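Local atomic coordinates of DUF3863 domain-containing protein (Parabacteroides distasonis, PDB entry 3LM3), a protein that is of unknown function but is probably a glycoside hydrolase or a carbohydrate deacetylase. Residues Gln289-Glu293 with Phe294-Leu298; Ala58-Glu61 with Ala62-Thr65; Glu248-Gly252 with Trp253-Leu257; Phe76-Asn79 with Ala80-Asp83. One frame throughout, in Å; residues are numbered along the deposited sequence. Where two conformers were deposited one is given.

Contact 1 (Gln289-Glu293 with Phe294-Leu298); sequences QMVHE and FGKDL
Phe294 completes the last turn of the short helix 290-294 by donating its N to Met290 O (2.9 Å), and Gly295 ends this helix as a positive-phi glycine and is at the same time the N-cap of helix 296-313. Gly295 N is satisfied by Val291 O at 3.0 Å, but in a bent bond in which the donor stands above the carbonyl plane. At the backbone angles of Gly295 a CB would jam against Phe294 O, which calls for glycine. Beyond it the chain stays close enough for Val291 CG1 to lie against Lys296 CB at 3.6 Å, while Lys296 NZ goes outward to a salt bridge with Glu54.

Glu293 has its CG anti to the backbone N (chi1 -169°), which lays the extended chain over one face of the Phe294 ring. Its CG makes a CH-pi contact 3.8 Å from the ring centroid, and the carboxylate stacks nearly parallel to the ring, 8° between the planes. Met290 CB adds an apolar touch at Phe294 CD2, and Ile247 and Lys251 of helix 247-253 also pack on this ring. Gln289 NE2 has two acceptors, Glu47 OE2 and Glu293 OE1; the latter bond, 2.9 Å long and nearly straight at 172°, lies close to the Gln289 amide plane and meets OE1 on its anti side, tilted out of the carboxylate plane.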
# COMPACT_ATOMS: atom_id res chain seq x y z
N GLN A 289 4.78 11.50 -13.09
CA GLN A 289 6.05 11.75 -13.78
C GLN A 289 6.52 10.56 -14.62
O GLN A 289 7.45 10.72 -15.44
CB GLN A 289 7.14 12.20 -12.81
CG GLN A 289 7.51 11.26 -11.67
CD GLN A 289 8.30 10.04 -12.08
OE1 GLN A 289 7.77 8.95 -12.18
NE2 GLN A 289 9.61 10.22 -12.34
N MSE A 290 5.91 9.39 -14.46
CA MSE A 290 6.32 8.22 -15.25
C MSE A 290 6.11 8.45 -16.73
O MSE A 290 6.87 7.90 -17.58
CB MSE A 290 5.59 6.94 -14.83
CG MSE A 290 6.08 6.36 -13.55
SE MSE A 290 5.35 4.66 -13.06
CE MSE A 290 3.49 5.10 -13.42
N VAL A 291 5.12 9.25 -17.09
CA VAL A 291 4.86 9.57 -18.51
C VAL A 291 6.10 10.23 -19.11
O VAL A 291 6.52 9.90 -20.23
CB VAL A 291 3.60 10.47 -18.67
CG1 VAL A 291 3.57 11.19 -20.00
CG2 VAL A 291 2.33 9.66 -18.39
N HIS A 292 6.71 11.15 -18.38
CA HIS A 292 7.94 11.82 -18.84
C HIS A 292 9.15 10.89 -18.76
O HIS A 292 10.00 10.85 -19.69
CB HIS A 292 8.23 13.06 -18.00
CG HIS A 292 9.28 13.93 -18.58
ND1 HIS A 292 9.01 14.84 -19.58
CD2 HIS A 292 10.60 14.07 -18.30
CE1 HIS A 292 10.11 15.48 -19.90
NE2 HIS A 292 11.09 15.04 -19.13
N GLU A 293 9.27 10.13 -17.68
CA GLU A 293 10.47 9.30 -17.49
C GLU A 293 10.57 8.17 -18.52
O GLU A 293 11.67 7.85 -19.01
CB GLU A 293 10.52 8.73 -16.08
CG GLU A 293 11.87 8.11 -15.76
CD GLU A 293 12.13 7.83 -14.30
OE1 GLU A 293 11.25 8.04 -13.43
OE2 GLU A 293 13.27 7.33 -14.02
N PHE A 294 9.43 7.58 -18.85
CA PHE A 294 9.39 6.34 -19.66
C PHE A 294 8.68 6.44 -20.99
O PHE A 294 8.81 5.55 -21.81
CB PHE A 294 8.76 5.23 -18.83
CG PHE A 294 9.48 4.97 -17.54
CD1 PHE A 294 10.81 4.54 -17.54
CD2 PHE A 294 8.89 5.22 -16.32
CE1 PHE A 294 11.49 4.31 -16.34
CE2 PHE A 294 9.58 4.98 -15.13
CZ PHE A 294 10.89 4.55 -15.16
N GLY A 295 7.96 7.51 -21.21
CA GLY A 295 7.27 7.77 -22.46
C GLY A 295 5.77 7.71 -22.29
O GLY A 295 5.25 6.79 -21.61
N LYS A 296 5.05 8.63 -22.92
CA LYS A 296 3.63 8.73 -22.76
C LYS A 296 2.90 7.50 -23.30
O LYS A 296 2.02 6.96 -22.63
CB LYS A 296 3.10 10.01 -23.41
CG LYS A 296 1.62 10.19 -23.31
CD LYS A 296 1.22 11.57 -23.90
CE LYS A 296 0.19 11.45 -24.99
NZ LYS A 296 -0.09 12.79 -25.60
N ASP A 297 3.29 7.01 -24.48
CA ASP A 297 2.56 5.89 -25.05
C ASP A 297 2.76 4.62 -24.27
O ASP A 297 1.80 3.88 -24.03
CB ASP A 297 2.91 5.68 -26.51
CG ASP A 297 2.43 6.79 -27.41
OD1 ASP A 297 1.53 7.59 -27.05
OD2 ASP A 297 2.96 6.84 -28.55
N LEU A 298 4.00 4.33 -23.87
CA LEU A 298 4.28 3.15 -23.06
C LEU A 298 3.46 3.15 -21.76
O LEU A 298 2.82 2.15 -21.44
CB LEU A 298 5.77 3.04 -22.77
CG LEU A 298 6.17 1.81 -21.95
CD1 LEU A 298 6.00 0.51 -22.73
CD2 LEU A 298 7.61 1.92 -21.45

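Contact 2 (Ala58-Glu61 with Ala62-Thr65); sequences ALRE and AFAT
Arg60 and Phe63 form an i/i+3 side-chain pair at the C-terminal end of alpha-helix 53-64, which packs on strand 21-29 and helix 296-313. In the backbone, Ala62 N, Phe63 N and Ala64 N donate to Ala58 O, Leu59 O and Arg60 O, regular alpha-helical bonds of 3.0 to 3.1 Å.

Between flat groups, the Phe63 ring turns its edge to the guanidinium face, the planes 82° apart; Phe63 CD2 sits over the rim of that face, 3.6 Å from Arg60 NH1. Ala64 CB comes at the guanidinium edge, in its plane, 3.8 Å from the same NH1. The bend at chi2 (58°) brings the head of Arg60 back over these neighbours. Its charge is paired outside the helix, where NH2 bridges to Asp104 and bonds Gly70 O, with Tyr102 in a cation-pi contact. A leucine in place of Arg60 would probably leave the Asp104 carboxylate without its mate and uncover the ring edge of Phe63.

Among packing contacts, Ala62 touches Met303 and Lys304 of helix 296-313, and Phe63 touches Leu25 of strand 21-29. At the helix end, Ala62 O is gripped twice from one face of its plane, by Thr65 N at 3.1 Å and Thr65 OG1 at 2.8 Å.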
# COMPACT_ATOMS: atom_id res chain seq x y z
N ALA A 58 -3.70 12.56 -20.11
CA ALA A 58 -3.56 11.34 -20.86
C ALA A 58 -3.61 10.12 -19.95
O ALA A 58 -4.21 9.12 -20.28
CB ALA A 58 -2.24 11.36 -21.65
N LEU A 59 -2.95 10.21 -18.79
CA LEU A 59 -2.95 9.10 -17.87
C LEU A 59 -4.36 8.84 -17.32
O LEU A 59 -4.77 7.68 -17.21
CB LEU A 59 -1.91 9.37 -16.76
CG LEU A 59 -1.51 8.17 -15.92
CD1 LEU A 59 -0.92 7.06 -16.77
CD2 LEU A 59 -0.48 8.66 -14.86
N ARG A 60 -5.11 9.91 -16.99
CA ARG A 60 -6.49 9.76 -16.51
C ARG A 60 -7.40 9.16 -17.58
O ARG A 60 -8.25 8.35 -17.28
CB ARG A 60 -7.07 11.08 -16.01
CG ARG A 60 -8.51 11.13 -15.41
CD ARG A 60 -8.54 10.21 -14.30
NE ARG A 60 -9.76 10.07 -13.50
CZ ARG A 60 -10.83 9.34 -13.80
NH1 ARG A 60 -10.99 8.84 -15.02
NH2 ARG A 60 -11.70 9.09 -12.87
N GLU A 61 -7.23 9.59 -18.82
CA GLU A 61 -8.00 9.06 -19.92
C GLU A 61 -7.71 7.57 -20.15
O GLU A 61 -8.61 6.78 -20.41
CB GLU A 61 -7.78 9.95 -21.17
CG GLU A 61 -8.42 11.36 -20.92
CD GLU A 61 -8.31 12.40 -22.02
OE1 GLU A 61 -7.42 12.27 -22.88
OE2 GLU A 61 -9.12 13.39 -21.96
N ALA A 62 -6.45 7.18 -19.99
CA ALA A 62 -6.08 5.78 -20.08
C ALA A 62 -6.81 4.96 -19.01
O ALA A 62 -7.35 3.88 -19.27
CB ALA A 62 -4.55 5.62 -19.97
N PHE A 63 -6.82 5.49 -17.78
CA PHE A 63 -7.51 4.85 -16.64
C PHE A 63 -9.00 4.65 -16.88
O PHE A 63 -9.55 3.64 -16.47
CB PHE A 63 -7.28 5.69 -15.39
CG PHE A 63 -8.09 5.27 -14.19
CD1 PHE A 63 -7.66 4.25 -13.36
CD2 PHE A 63 -9.27 5.92 -13.86
CE1 PHE A 63 -8.41 3.88 -12.21
CE2 PHE A 63 -9.99 5.57 -12.75
CZ PHE A 63 -9.57 4.56 -11.92
N ALA A 64 -9.64 5.59 -17.56
CA ALA A 64 -11.06 5.51 -17.82
C ALA A 64 -11.43 4.49 -18.89
O ALA A 64 -12.62 4.19 -19.05
CB ALA A 64 -11.57 6.89 -18.22
N THR A 65 -10.44 3.97 -19.64
CA THR A 65 -10.74 2.99 -20.71
C THR A 65 -11.46 1.77 -20.15
O THR A 65 -10.97 1.12 -19.26
CB THR A 65 -9.42 2.49 -21.36
OG1 THR A 65 -8.64 3.61 -21.74
CG2 THR A 65 -9.70 1.62 -22.59

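Contact 3 (Glu248-Gly252 with Trp253-Leu257); sequences ETYKG and WGLDL
Tyr250 and Leu255 cross at about a right angle, Leu255 CD2 resting 3.9 Å from Tyr250 CD1 and also near Tyr250 CB. Both side chains carry CG anti to their carbonyl carbon; for Leu255 (chi1 -60°) this swings the isobutyl tip back toward the tyrosine, although its CB points away from the preceding turn. The far end of the Tyr250 ring is fixed by a hydrogen bond between its OH and His259 ND1, and Ala302 of helix 296-313 packs on both residues.

Trp253 adopts the same first torsion, and a chi2 of only 8° brings CD1 almost into line with the backbone N, on the side of Gly252 C and Glu248 O. Glu248 O consequently lies over one indole face, displaced toward the rim and 3.6 Å from Trp253 NE1; this carbonyl has its hydrogen bond with Arg242 NE. Lys251 bends twice, at chi2 and chi3, and carries its NZ to His233. Thr249 turns its OG1 to Gly245 O.

In the backbone, Trp253 N donates to Thr249 O at 2.8 Å, whereas the bond from Gly254 N to Lys251 O is weak at 3.5 Å. The positive phi of Gly254 would press a CB against Trp253 O. A helix with a wider pi-type turn at 248-251 thus ends in a C-terminal stop by a positive-phi glycine that doubles as the N-cap of helix 255-277.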
# COMPACT_ATOMS: atom_id res chain seq x y z
N GLU A 248 8.18 -2.37 -11.74
CA GLU A 248 8.80 -3.70 -11.71
C GLU A 248 8.15 -4.70 -12.65
O GLU A 248 8.59 -5.87 -12.72
CB GLU A 248 8.79 -4.25 -10.28
CG GLU A 248 9.50 -3.39 -9.27
CD GLU A 248 8.73 -2.20 -8.75
OE1 GLU A 248 7.52 -2.09 -8.98
OE2 GLU A 248 9.40 -1.35 -8.08
N THR A 249 7.12 -4.27 -13.37
CA THR A 249 6.34 -5.16 -14.23
C THR A 249 6.24 -4.59 -15.64
O THR A 249 7.10 -4.85 -16.48
CB THR A 249 4.95 -5.47 -13.62
OG1 THR A 249 4.20 -4.25 -13.42
CG2 THR A 249 5.11 -6.22 -12.30
N TYR A 250 5.22 -3.78 -15.92
CA TYR A 250 5.07 -3.18 -17.24
C TYR A 250 6.36 -2.53 -17.78
O TYR A 250 6.74 -2.76 -18.94
CB TYR A 250 3.95 -2.14 -17.24
CG TYR A 250 2.58 -2.75 -17.06
CD1 TYR A 250 2.00 -3.49 -18.07
CD2 TYR A 250 1.86 -2.57 -15.89
CE1 TYR A 250 0.75 -4.07 -17.89
CE2 TYR A 250 0.58 -3.16 -15.71
CZ TYR A 250 0.04 -3.89 -16.71
OH TYR A 250 -1.18 -4.48 -16.48
N LYS A 251 7.03 -1.74 -16.95
CA LYS A 251 8.26 -1.05 -17.37
C LYS A 251 9.44 -2.04 -17.37
O LYS A 251 10.04 -2.26 -18.40
CB LYS A 251 8.50 0.16 -16.48
CG LYS A 251 9.54 1.14 -16.98
CD LYS A 251 10.96 0.71 -16.75
CE LYS A 251 11.40 0.65 -15.30
NZ LYS A 251 12.91 0.44 -15.21
N GLY A 252 9.73 -2.65 -16.22
CA GLY A 252 10.90 -3.52 -16.13
C GLY A 252 10.92 -4.75 -17.01
O GLY A 252 11.98 -5.18 -17.51
N TRP A 253 9.74 -5.34 -17.23
CA TRP A 253 9.65 -6.55 -18.03
C TRP A 253 9.13 -6.31 -19.44
O TRP A 253 9.11 -7.23 -20.24
CB TRP A 253 8.74 -7.54 -17.34
CG TRP A 253 9.21 -8.11 -16.05
CD1 TRP A 253 10.31 -7.73 -15.30
CD2 TRP A 253 8.60 -9.18 -15.34
NE1 TRP A 253 10.43 -8.54 -14.21
CE2 TRP A 253 9.38 -9.42 -14.20
CE3 TRP A 253 7.49 -9.99 -15.57
CZ2 TRP A 253 9.08 -10.42 -13.29
CZ3 TRP A 253 7.19 -10.99 -14.68
CH2 TRP A 253 7.96 -11.19 -13.54
N GLY A 254 8.60 -5.12 -19.72
CA GLY A 254 7.85 -4.90 -20.95
C GLY A 254 6.38 -5.19 -20.74
O GLY A 254 5.98 -5.89 -19.78
N LEU A 255 5.56 -4.70 -21.65
CA LEU A 255 4.12 -4.77 -21.45
C LEU A 255 3.58 -6.19 -21.37
O LEU A 255 2.76 -6.50 -20.49
CB LEU A 255 3.37 -4.00 -22.55
CG LEU A 255 3.70 -2.50 -22.64
CD1 LEU A 255 2.84 -1.88 -23.74
CD2 LEU A 255 3.51 -1.80 -21.30
N ASP A 256 4.01 -7.05 -22.29
CA ASP A 256 3.44 -8.38 -22.43
C ASP A 256 3.66 -9.24 -21.19
O ASP A 256 2.74 -9.81 -20.62
CB ASP A 256 4.06 -9.11 -23.63
CG ASP A 256 3.55 -8.61 -24.98
OD1 ASP A 256 2.54 -7.89 -25.03
OD2 ASP A 256 4.17 -8.97 -26.00
N LEU A 257 4.91 -9.33 -20.76
CA LEU A 257 5.25 -10.14 -19.60
C LEU A 257 4.86 -9.45 -18.30
O LEU A 257 4.38 -10.07 -17.37
CB LEU A 257 6.74 -10.49 -19.58
CG LEU A 257 7.16 -11.44 -20.71
CD1 LEU A 257 8.67 -11.68 -20.71
CD2 LEU A 257 6.44 -12.78 -20.64

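Contact 4 (Phe76-Asn79 with Ala80-Asp83); sequences FTMN and ALED
Leu81 CD2 fits into the notch beside Phe76 CB (3.5 Å) and the adjoining CG of the ring, while Ala80 CB makes a smaller bump at the ring edge, 4.0 Å from Phe76 CD2. The same methyl meets Thr77 OG1 at 3.4 Å. Thr77 is the N-cap of helix 78-82: its OG1, held between backbone N and carbonyl carbon (chi1 65°), accepts from Ala80 N at 3.1 Å and also hydrogen-bonds Glu35. With a valine here, Ala80 N would probably lose its capping acceptor and Glu35 one of its partners.

One turn on, Glu82 is crossed by the side chain of Met78, whose CG, anti to its N (chi1 -173°), lies 3.7 Å from Glu82 OE1. That OE1 is paired with Arg38 and takes a hydrogen from a water at 2.6 Å, which also donates to Asn79 OD1; Asn79 ND2 hydrogen-bonds Glu35 and Arg38 O. A second water joins Asn79 O to Asp83 OD2, which is in a salt bridge with Arg85.

The short helix directly follows strand 73-76 of the parallel sheet. Phe76 packs on Ile29 of strand 21-29 and on Val95 of helix 86-102, whereas Leu81 touches Ala130 and Ile134 of helix 120-138.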
# COMPACT_ATOMS: atom_id res chain seq x y z
N PHE A 76 -1.06 14.94 -3.86
CA PHE A 76 -0.10 16.01 -4.13
C PHE A 76 0.87 16.18 -2.97
O PHE A 76 0.47 16.22 -1.81
CB PHE A 76 -0.83 17.35 -4.24
CG PHE A 76 -1.64 17.55 -5.50
CD1 PHE A 76 -2.86 16.93 -5.69
CD2 PHE A 76 -1.19 18.40 -6.48
CE1 PHE A 76 -3.59 17.15 -6.86
CE2 PHE A 76 -1.91 18.61 -7.65
CZ PHE A 76 -3.09 17.99 -7.84
N THR A 77 2.15 16.40 -3.28
CA THR A 77 3.07 16.88 -2.27
C THR A 77 2.78 18.35 -1.91
O THR A 77 2.05 19.04 -2.62
CB THR A 77 4.50 16.82 -2.75
OG1 THR A 77 4.66 17.74 -3.85
CG2 THR A 77 4.88 15.41 -3.13
N MSE A 78 3.36 18.84 -0.82
CA MSE A 78 3.11 20.22 -0.43
C MSE A 78 3.58 21.16 -1.51
O MSE A 78 2.88 22.11 -1.85
CB MSE A 78 3.76 20.57 0.90
CG MSE A 78 3.35 21.95 1.38
SE MSE A 78 1.52 22.02 2.02
CE MSE A 78 1.86 21.21 3.77
N ASN A 79 4.76 20.89 -2.04
CA ASN A 79 5.29 21.79 -3.07
C ASN A 79 4.44 21.77 -4.34
O ASN A 79 4.26 22.82 -4.97
CB ASN A 79 6.77 21.47 -3.35
CG ASN A 79 7.68 21.85 -2.19
OD1 ASN A 79 7.33 22.72 -1.38
ND2 ASN A 79 8.80 21.15 -2.05
N ALA A 80 3.86 20.62 -4.69
CA ALA A 80 2.96 20.57 -5.85
C ALA A 80 1.65 21.31 -5.58
O ALA A 80 1.05 21.90 -6.49
CB ALA A 80 2.69 19.16 -6.27
N LEU A 81 1.17 21.28 -4.33
CA LEU A 81 -0.04 22.04 -3.97
C LEU A 81 0.17 23.53 -4.06
O LEU A 81 -0.74 24.27 -4.42
CB LEU A 81 -0.50 21.75 -2.54
CG LEU A 81 -1.17 20.41 -2.33
CD1 LEU A 81 -1.43 20.24 -0.82
CD2 LEU A 81 -2.42 20.29 -3.21
N GLU A 82 1.37 23.98 -3.71
CA GLU A 82 1.64 25.42 -3.56
C GLU A 82 2.31 26.09 -4.74
O GLU A 82 2.29 27.33 -4.81
CB GLU A 82 2.48 25.64 -2.30
CG GLU A 82 1.73 25.40 -1.01
CD GLU A 82 2.56 25.69 0.23
OE1 GLU A 82 3.78 25.46 0.23
OE2 GLU A 82 1.95 26.13 1.23
N ASP A 83 2.84 25.32 -5.67
CA ASP A 83 3.64 25.90 -6.74
C ASP A 83 2.80 26.78 -7.65
O ASP A 83 1.76 26.36 -8.15
CB ASP A 83 4.29 24.80 -7.56
CG ASP A 83 5.49 25.31 -8.33
OD1 ASP A 83 5.32 25.96 -9.38
OD2 ASP A 83 6.62 25.12 -7.83
O HOH W 1 5.90 25.09 -1.26
O HOH W 2 7.14 24.37 -5.32

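From the N terminus the order is contact 2 (58-65), contact 4 (76-83), contact 3 (248-257) and contact 1 (289-298). Each is a local turn, so none closes a long loop, and they run in series without nesting or crossing. Contact 2 ends the helix before strand 73-76, and contact 4 follows that strand. Contacts 3 and 1 are both breaks between successive helices, and they touch twice: Phe294 CD1 lies 3.7 Å from Lys251 CG, and Leu298 CD1 equally near Leu255 CD2. Contact 1 also reaches contact 2, with Lys296 CE 4.1 Å from Ala58 CB. Helices 290-294 and 296-313 thereby touch helices 53-64, 247-253 and 255-277, while contact 4 stands apart.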